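PDB 6GZW: Dye type peroxidase A from Streptomyces lividans 1326, which binds haem and, as a member of the dye-decolourising peroxidase family, probably uses hydrogen peroxide to oxidise dyes and other substrates. Local coordinates for residues Gly78-Phe92 with Gly124-Val137. Numbering follows the deposited sequence.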
ATOM      1  N   GLY A  78      11.844   8.991  10.606  1.00 13.19           N
ATOM      2  CA  GLY A  78      12.984   8.188  11.059  1.00 12.62           C
ATOM      3  C   GLY A  78      13.205   7.047  10.081  1.00 11.69           C
ATOM      4  O   GLY A  78      12.450   6.907   9.089  1.00 11.58           O
ATOM      5  N   PRO A  79      14.213   6.181  10.340  1.00 11.70           N
ATOM      6  CA  PRO A  79      14.504   5.073   9.425  1.00 11.83           C
ATOM      7  C   PRO A  79      13.301   4.107   9.221  1.00 11.27           C
ATOM      8  O   PRO A  79      13.239   3.416   8.196  1.00 10.19           O
ATOM      9  CB  PRO A  79      15.656   4.342  10.107  1.00 11.90           C
ATOM     10  CG  PRO A  79      16.247   5.320  11.088  1.00 12.15           C
ATOM     11  CD  PRO A  79      15.246   6.367  11.382  1.00 12.12           C
ATOM     12  N   SER A  80      12.392   4.050  10.201  1.00 12.20           N
ATOM     13  CA  SER A  80      11.141   3.275  10.093  1.00 11.74           C
ATOM     14  C   SER A  80      11.391   1.804   9.689  1.00 11.69           C
ATOM     15  O   SER A  80      10.663   1.209   8.855  1.00 11.02           O
ATOM     16  CB  SER A  80      10.158   3.916   9.107  1.00 11.76           C
ATOM     17  OG  SER A  80       9.924   5.269   9.415  1.00 11.40           O
ATOM     18  N   SER A  81      12.461   1.221  10.247  1.00 11.82           N
ATOM     19  CA  SER A  81      12.872  -0.165   9.981  1.00 12.07           C
ATOM     20  C   SER A  81      13.119  -0.481   8.517  1.00 11.83           C
ATOM     21  O   SER A  81      12.959  -1.618   8.087  1.00 12.49           O
ATOM     22  CB  SER A  81      11.872  -1.175  10.604  1.00 11.65           C
ATOM     23  OG  SER A  81      11.847  -0.995  11.999  1.00 12.41           O
ATOM     24  N   LEU A  82      13.576   0.519   7.750  1.00 11.40           N
ATOM     25  CA  LEU A  82      13.845   0.310   6.330  1.00 11.18           C
ATOM     26  C   LEU A  82      14.915  -0.760   6.168  1.00 11.52           C
ATOM     27  O   LEU A  82      15.937  -0.694   6.862  1.00 11.38           O
ATOM     28  CB  LEU A  82      14.329   1.592   5.633  1.00 11.07           C
ATOM     29  CG  LEU A  82      14.732   1.395   4.158  1.00 10.82           C
ATOM     30  CD1 LEU A  82      13.562   1.084   3.220  1.00 10.93           C
ATOM     31  CD2 LEU A  82      15.471   2.621   3.651  1.00 10.96           C
ATOM     32  N   THR A  83      14.689  -1.702   5.246  1.00 11.17           N
ATOM     33  CA  THR A  83      15.723  -2.603   4.768  1.00 10.98           C
ATOM     34  C   THR A  83      15.712  -2.667   3.265  1.00 11.47           C
ATOM     35  O   THR A  83      14.671  -2.525   2.618  1.00 11.47           O
ATOM     36  CB  THR A  83      15.646  -4.051   5.323  1.00 11.76           C
ATOM     37  OG1 THR A  83      14.432  -4.696   4.878  1.00 11.26           O
ATOM     38  CG2 THR A  83      15.666  -4.044   6.828  1.00 11.73           C
ATOM     39  N   VAL A  84      16.898  -2.857   2.708  1.00 11.25           N
ATOM     40  CA  VAL A  84      17.123  -3.071   1.285  1.00 10.91           C
ATOM     41  C   VAL A  84      18.022  -4.301   1.141  1.00 11.22           C
ATOM     42  O   VAL A  84      19.067  -4.373   1.786  1.00 12.26           O
ATOM     43  CB  VAL A  84      17.807  -1.854   0.615  1.00 11.38           C
ATOM     44  CG1 VAL A  84      17.782  -2.019  -0.901  1.00 12.04           C
ATOM     45  CG2 VAL A  84      17.104  -0.576   1.019  1.00 11.59           C
ATOM     46  N   THR A  85      17.603  -5.232   0.297  1.00 11.29           N
ATOM     47  CA  THR A  85      18.279  -6.508   0.071  1.00 10.58           C
ATOM     48  C   THR A  85      18.445  -6.763  -1.415  1.00 11.20           C
ATOM     49  O   THR A  85      17.526  -6.488  -2.197  1.00 10.92           O
ATOM     50  CB  THR A  85      17.377  -7.646   0.591  1.00 10.49           C
ATOM     51  OG1 THR A  85      16.856  -7.289   1.869  1.00 10.92           O
ATOM     52  CG2 THR A  85      18.127  -8.931   0.645  1.00 10.86           C
ATOM     53  N   PHE A  86      19.591  -7.318  -1.808  1.00 11.51           N
ATOM     54  CA  PHE A  86      19.960  -7.475  -3.205  1.00 12.01           C
ATOM     55  C   PHE A  86      20.230  -8.926  -3.589  1.00 12.73           C
ATOM     56  O   PHE A  86      20.954  -9.631  -2.851  1.00 13.02           O
ATOM     57  CB  PHE A  86      21.238  -6.667  -3.487  1.00 12.01           C
ATOM     58  CG  PHE A  86      21.142  -5.193  -3.121  1.00 12.39           C
ATOM     59  CD1 PHE A  86      20.500  -4.282  -3.977  1.00 12.62           C
ATOM     60  CD2 PHE A  86      21.634  -4.718  -1.904  1.00 12.39           C
ATOM     61  CE1 PHE A  86      20.392  -2.959  -3.649  1.00 12.78           C
ATOM     62  CE2 PHE A  86      21.517  -3.369  -1.560  1.00 12.50           C
ATOM     63  CZ  PHE A  86      20.889  -2.487  -2.443  1.00 13.06           C
ATOM     64  N   GLY A  87      19.762  -9.343  -4.775  1.00 13.18           N
ATOM     65  CA  GLY A  87      20.067 -10.677  -5.309  1.00 13.50           C
ATOM     66  C   GLY A  87      20.365 -10.690  -6.796  1.00 14.22           C
ATOM     67  O   GLY A  87      20.092  -9.715  -7.505  1.00 14.19           O
ATOM     68  N   PHE A  88      20.933 -11.810  -7.251  1.00 13.60           N
ATOM     69  CA  PHE A  88      21.298 -12.053  -8.638  1.00 13.97           C
ATOM     70  C   PHE A  88      20.555 -13.278  -9.172  1.00 13.96           C
ATOM     71  O   PHE A  88      20.524 -14.329  -8.499  1.00 13.89           O
ATOM     72  CB  PHE A  88      22.818 -12.304  -8.765  1.00 14.45           C
ATOM     73  CG  PHE A  88      23.656 -11.210  -8.208  1.00 14.10           C
ATOM     74  CD1 PHE A  88      23.908 -11.132  -6.844  1.00 14.78           C
ATOM     75  CD2 PHE A  88      24.149 -10.211  -9.032  1.00 14.44           C
ATOM     76  CE1 PHE A  88      24.651 -10.097  -6.305  1.00 15.11           C
ATOM     77  CE2 PHE A  88      24.889  -9.179  -8.506  1.00 14.94           C
ATOM     78  CZ  PHE A  88      25.145  -9.112  -7.148  1.00 14.76           C
ATOM     79  N   GLY A  89      19.994 -13.176 -10.370  1.00 13.15           N
ATOM     80  CA  GLY A  89      19.258 -14.270 -10.992  1.00 15.01           C
ATOM     81  C   GLY A  89      20.197 -15.093 -11.866  1.00 15.36           C
ATOM     82  O   GLY A  89      21.317 -14.652 -12.171  1.00 15.20           O
ATOM     83  N   HIS A  90      19.701 -16.256 -12.278  1.00 17.14           N
ATOM     84  CA  HIS A  90      20.401 -17.148 -13.205  1.00 18.45           C
ATOM     85  C   HIS A  90      20.909 -16.411 -14.444  1.00 18.90           C
ATOM     86  O   HIS A  90      22.088 -16.572 -14.823  1.00 18.02           O
ATOM     87  CB  HIS A  90      19.474 -18.306 -13.587  1.00 19.26           C
ATOM     88  CG  HIS A  90      20.098 -19.346 -14.459  1.00 20.07           C
ATOM     89  ND1 HIS A  90      20.174 -19.219 -15.829  1.00 20.37           N
ATOM     90  CD2 HIS A  90      20.597 -20.570 -14.163  1.00 21.14           C
ATOM     91  CE1 HIS A  90      20.734 -20.307 -16.335  1.00 22.32           C
ATOM     92  NE2 HIS A  90      20.993 -21.144 -15.345  1.00 21.89           N
ATOM     93  N   SER A  91      20.059 -15.561 -15.032  1.00 17.94           N
ATOM     94  CA  SER A  91      20.388 -14.857 -16.272  1.00 17.75           C
ATOM     95  C   SER A  91      21.544 -13.874 -16.131  1.00 17.64           C
ATOM     96  O   SER A  91      22.240 -13.606 -17.094  1.00 18.68           O
ATOM     97  CB  SER A  91      19.147 -14.147 -16.818  1.00 16.93           C
ATOM     98  OG  SER A  91      18.625 -13.263 -15.848  1.00 16.83           O
ATOM     99  N   PHE A  92      21.768 -13.341 -14.932  1.00 17.46           N
ATOM    100  CA  PHE A  92      22.831 -12.358 -14.715  1.00 17.30           C
ATOM    101  C   PHE A  92      24.222 -12.803 -15.203  1.00 18.40           C
ATOM    102  O   PHE A  92      24.995 -11.994 -15.752  1.00 18.36           O
ATOM    103  CB  PHE A  92      22.910 -12.045 -13.226  1.00 16.93           C
ATOM    104  CG  PHE A  92      23.951 -11.022 -12.859  1.00 16.68           C
ATOM    105  CD1 PHE A  92      23.664  -9.657 -12.915  1.00 17.60           C
ATOM    106  CD2 PHE A  92      25.226 -11.411 -12.428  1.00 18.05           C
ATOM    107  CE1 PHE A  92      24.626  -8.706 -12.557  1.00 17.19           C
ATOM    108  CE2 PHE A  92      26.180 -10.465 -12.090  1.00 17.19           C
ATOM    109  CZ  PHE A  92      25.885  -9.111 -12.156  1.00 17.43           C
ATOM    110  N   GLY A 124      14.631 -12.348 -13.934  1.00 13.75           N
ATOM    111  CA  GLY A 124      15.355 -11.076 -14.005  1.00 13.45           C
ATOM    112  C   GLY A 124      16.805 -11.251 -13.661  1.00 13.99           C
ATOM    113  O   GLY A 124      17.173 -12.171 -12.940  1.00 14.77           O
ATOM    114  N   ASP A 125      17.640 -10.340 -14.172  1.00 14.13           N
ATOM    115  CA  ASP A 125      19.065 -10.373 -13.818  1.00 14.05           C
ATOM    116  C   ASP A 125      19.324 -10.046 -12.360  1.00 13.56           C
ATOM    117  O   ASP A 125      20.206 -10.679 -11.728  1.00 14.64           O
ATOM    118  CB  ASP A 125      19.876  -9.399 -14.684  1.00 14.59           C
ATOM    119  CG  ASP A 125      19.892  -9.762 -16.190  1.00 14.98           C
ATOM    120  OD1 ASP A 125      19.769 -10.972 -16.560  1.00 15.23           O
ATOM    121  OD2 ASP A 125      20.017  -8.793 -17.006  1.00 14.90           O
ATOM    122  N   LEU A 126      18.588  -9.058 -11.821  1.00 12.54           N
ATOM    123  CA  LEU A 126      18.839  -8.513 -10.491  1.00 13.00           C
ATOM    124  C   LEU A 126      17.532  -8.348  -9.742  1.00 13.43           C
ATOM    125  O   LEU A 126      16.526  -7.966 -10.350  1.00 13.89           O
ATOM    126  CB  LEU A 126      19.512  -7.147 -10.583  1.00 13.31           C
ATOM    127  CG  LEU A 126      20.935  -7.139 -11.138  1.00 13.69           C
ATOM    128  CD1 LEU A 126      21.321  -5.732 -11.538  1.00 14.10           C
ATOM    129  CD2 LEU A 126      21.917  -7.725 -10.124  1.00 14.70           C
ATOM    130  N   TRP A 127      17.556  -8.581  -8.440  1.00 12.91           N
ATOM    131  CA  TRP A 127      16.357  -8.395  -7.604  1.00 12.15           C
ATOM    132  C   TRP A 127      16.683  -7.499  -6.436  1.00 12.12           C
ATOM    133  O   TRP A 127      17.750  -7.602  -5.851  1.00 11.94           O
ATOM    134  CB  TRP A 127      15.917  -9.765  -7.117  1.00 12.11           C
ATOM    135  CG  TRP A 127      14.734  -9.828  -6.192  1.00 11.99           C
ATOM    136  CD1 TRP A 127      13.395  -9.681  -6.514  1.00 12.19           C
ATOM    137  CD2 TRP A 127      14.784 -10.098  -4.788  1.00 12.43           C
ATOM    138  NE1 TRP A 127      12.636  -9.871  -5.392  1.00 12.45           N
ATOM    139  CE2 TRP A 127      13.452 -10.130  -4.321  1.00 12.16           C
ATOM    140  CE3 TRP A 127      15.830 -10.354  -3.881  1.00 12.36           C
ATOM    141  CZ2 TRP A 127      13.133 -10.392  -2.970  1.00 12.91           C
ATOM    142  CZ3 TRP A 127      15.517 -10.595  -2.528  1.00 12.58           C
ATOM    143  CH2 TRP A 127      14.181 -10.636  -2.091  1.00 12.09           C
ATOM    144  N   VAL A 128      15.761  -6.583  -6.099  1.00 11.70           N
ATOM    145  CA  VAL A 128      15.878  -5.804  -4.881  1.00 11.25           C
ATOM    146  C   VAL A 128      14.590  -5.909  -4.093  1.00 12.16           C
ATOM    147  O   VAL A 128      13.492  -5.790  -4.677  1.00 10.83           O
ATOM    148  CB  VAL A 128      16.157  -4.305  -5.176  1.00 11.64           C
ATOM    149  CG1 VAL A 128      16.459  -3.577  -3.872  1.00 11.98           C
ATOM    150  CG2 VAL A 128      17.297  -4.170  -6.166  1.00 11.78           C
ATOM    151  N   GLN A 129      14.729  -6.128  -2.779  1.00 11.69           N
ATOM    152  CA  GLN A 129      13.601  -6.120  -1.850  1.00 11.75           C
ATOM    153  C   GLN A 129      13.710  -4.911  -0.945  1.00 11.34           C
ATOM    154  O   GLN A 129      14.704  -4.722  -0.236  1.00 11.32           O
ATOM    155  CB  GLN A 129      13.601  -7.397  -1.005  1.00 11.78           C
ATOM    156  CG  GLN A 129      12.537  -7.452   0.099  1.00 12.01           C
ATOM    157  CD  GLN A 129      12.714  -8.671   0.969  1.00 12.92           C
ATOM    158  OE1 GLN A 129      13.711  -8.786   1.708  1.00 12.87           O
ATOM    159  NE2 GLN A 129      11.778  -9.593   0.884  1.00 11.97           N
ATOM    160  N   ILE A 130      12.660  -4.089  -0.948  1.00 10.62           N
ATOM    161  CA  ILE A 130      12.595  -2.933  -0.086  1.00 11.29           C
ATOM    162  C   ILE A 130      11.415  -3.104   0.862  1.00 10.67           C
ATOM    163  O   ILE A 130      10.319  -3.443   0.417  1.00 10.96           O
ATOM    164  CB  ILE A 130      12.417  -1.663  -0.924  1.00 11.75           C
ATOM    165  CG1 ILE A 130      13.700  -1.474  -1.735  1.00 12.61           C
ATOM    166  CG2 ILE A 130      12.131  -0.445  -0.032  1.00 11.79           C
ATOM    167  CD1 ILE A 130      13.557  -0.537  -2.862  1.00 13.40           C
ATOM    168  N   GLY A 131      11.643  -2.871   2.147  1.00  9.48           N
ATOM    169  CA  GLY A 131      10.594  -2.849   3.148  1.00 10.11           C
ATOM    170  C   GLY A 131      10.805  -1.839   4.247  1.00 10.32           C
ATOM    171  O   GLY A 131      11.944  -1.489   4.567  1.00 10.64           O
ATOM    172  N   ALA A 132       9.701  -1.314   4.772  1.00 10.22           N
ATOM    173  CA  ALA A 132       9.709  -0.390   5.883  1.00  9.93           C
ATOM    174  C   ALA A 132       8.333  -0.310   6.485  1.00 10.55           C
ATOM    175  O   ALA A 132       7.351  -0.763   5.878  1.00 10.49           O
ATOM    176  CB  ALA A 132      10.169   1.010   5.425  1.00  9.85           C
ATOM    177  N   ASP A 133       8.245   0.299   7.648  1.00 10.43           N
ATOM    178  CA  ASP A 133       6.944   0.495   8.298  1.00 10.58           C
ATOM    179  C   ASP A 133       6.254   1.813   7.956  1.00 10.37           C
ATOM    180  O   ASP A 133       5.139   2.040   8.431  1.00 11.05           O
ATOM    181  CB  ASP A 133       7.134   0.351   9.805  1.00 10.94           C
ATOM    182  CG  ASP A 133       7.348  -1.093  10.230  1.00 11.22           C
ATOM    183  OD1 ASP A 133       6.652  -2.007   9.699  1.00 11.56           O
ATOM    184  OD2 ASP A 133       8.186  -1.320  11.120  1.00 11.31           O
ATOM    185  N   ASP A 134       6.927   2.680   7.203  1.00  9.77           N
ATOM    186  CA  ASP A 134       6.321   3.899   6.657  1.00 10.00           C
ATOM    187  C   ASP A 134       6.343   3.856   5.134  1.00  9.79           C
ATOM    188  O   ASP A 134       7.368   3.550   4.511  1.00  9.52           O
ATOM    189  CB  ASP A 134       7.050   5.145   7.153  1.00 10.32           C
ATOM    190  CG  ASP A 134       6.410   6.393   6.642  1.00 10.67           C
ATOM    191  OD1 ASP A 134       5.361   6.723   7.205  1.00 11.20           O
ATOM    192  OD2 ASP A 134       6.921   7.023   5.674  1.00 10.84           O
ATOM    193  N   ALA A 135       5.228   4.229   4.520  1.00  9.61           N
ATOM    194  CA  ALA A 135       5.088   4.124   3.067  1.00  9.52           C
ATOM    195  C   ALA A 135       5.914   5.176   2.320  1.00  9.28           C
ATOM    196  O   ALA A 135       6.322   4.930   1.197  1.00  9.48           O
ATOM    197  CB  ALA A 135       3.609   4.187   2.636  1.00 10.60           C
ATOM    198  N   LEU A 136       6.095   6.361   2.897  1.00  9.42           N
ATOM    199  CA  LEU A 136       6.930   7.383   2.259  1.00  9.67           C
ATOM    200  C   LEU A 136       8.392   6.980   2.299  1.00  9.42           C
ATOM    201  O   LEU A 136       9.094   7.064   1.275  1.00  9.84           O
ATOM    202  CB  LEU A 136       6.728   8.781   2.863  1.00 10.23           C
ATOM    203  CG  LEU A 136       5.296   9.336   2.823  1.00 10.54           C
ATOM    204  CD1 LEU A 136       5.303  10.796   3.246  1.00 10.70           C
ATOM    205  CD2 LEU A 136       4.630   9.144   1.470  1.00 11.15           C
ATOM    206  N   VAL A 137       8.837   6.474   3.452  1.00  9.18           N
ATOM    207  CA  VAL A 137      10.194   5.915   3.551  1.00  9.85           C
ATOM    208  C   VAL A 137      10.379   4.818   2.526  1.00  9.52           C
ATOM    209  O   VAL A 137      11.396   4.759   1.822  1.00  9.83           O
ATOM    210  CB  VAL A 137      10.501   5.388   4.984  1.00 10.25           C
ATOM    211  CG1 VAL A 137      11.816   4.637   5.024  1.00 10.44           C
ATOM    212  CG2 VAL A 137      10.493   6.537   5.986  1.00 10.22           C
TER
HETATM  213  O   HOH W   1       9.531   0.245  12.785  1.00 14.96           O
HETATM  214  O   HOH W   2      14.803  -5.694   2.414  1.00 11.75           O
HETATM  215  O   HOH W   3      15.948 -13.594 -16.207  1.00 20.80           O
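With OG held between the backbone N and the carbonyl carbon (chi1 57°), S91 turns its hydroxyl to D125, whose carboxylate swings back beside its own backbone N (chi1 -65°). S91 OG donates to D125 OD1 over 2.7 Å, meeting the oxygen on its anti side; R95 adds a salt bridge to OD1. Both S91 and R95 come from the helix that follows strand 83-89, while OD2 of D125 accepts from L37 N. Next to this pair, F92 lays one ring face over the edge of F88, CD2 of F88 standing 3.5 Å above the centre of the F92 ring. The methyl CD2 of L126 fits against both rings, 3.5 Å from CD2 of F88. Beyond them the two chains run as neighbouring antiparallel strands, 83-89 and 126-132, in the N-terminal half of the dimeric alpha-beta barrel fold of Dyp-type peroxidases. Paired backbone bonds link T83 with G131, T85 with Q129 and G87 with W127, while D125 and L126 form a classic beta bulge opposite F35. On the face of V84, F86 and V128, CG1 of V84 meets CG1 of V128 at 3.6 Å, and helix 43-61 packs over this side. On the other face a water joins T83 OG1, T85 OG1 and Q129 O; T83 OG1 also bonds to Q27 and T85 OG1 to P20 O, and W127 stacks on F358. At the far end D133 N donates almost straight to S80 O (2.9 Å, 177°), and V137 sets CG1 4.0 Å from CB of L82.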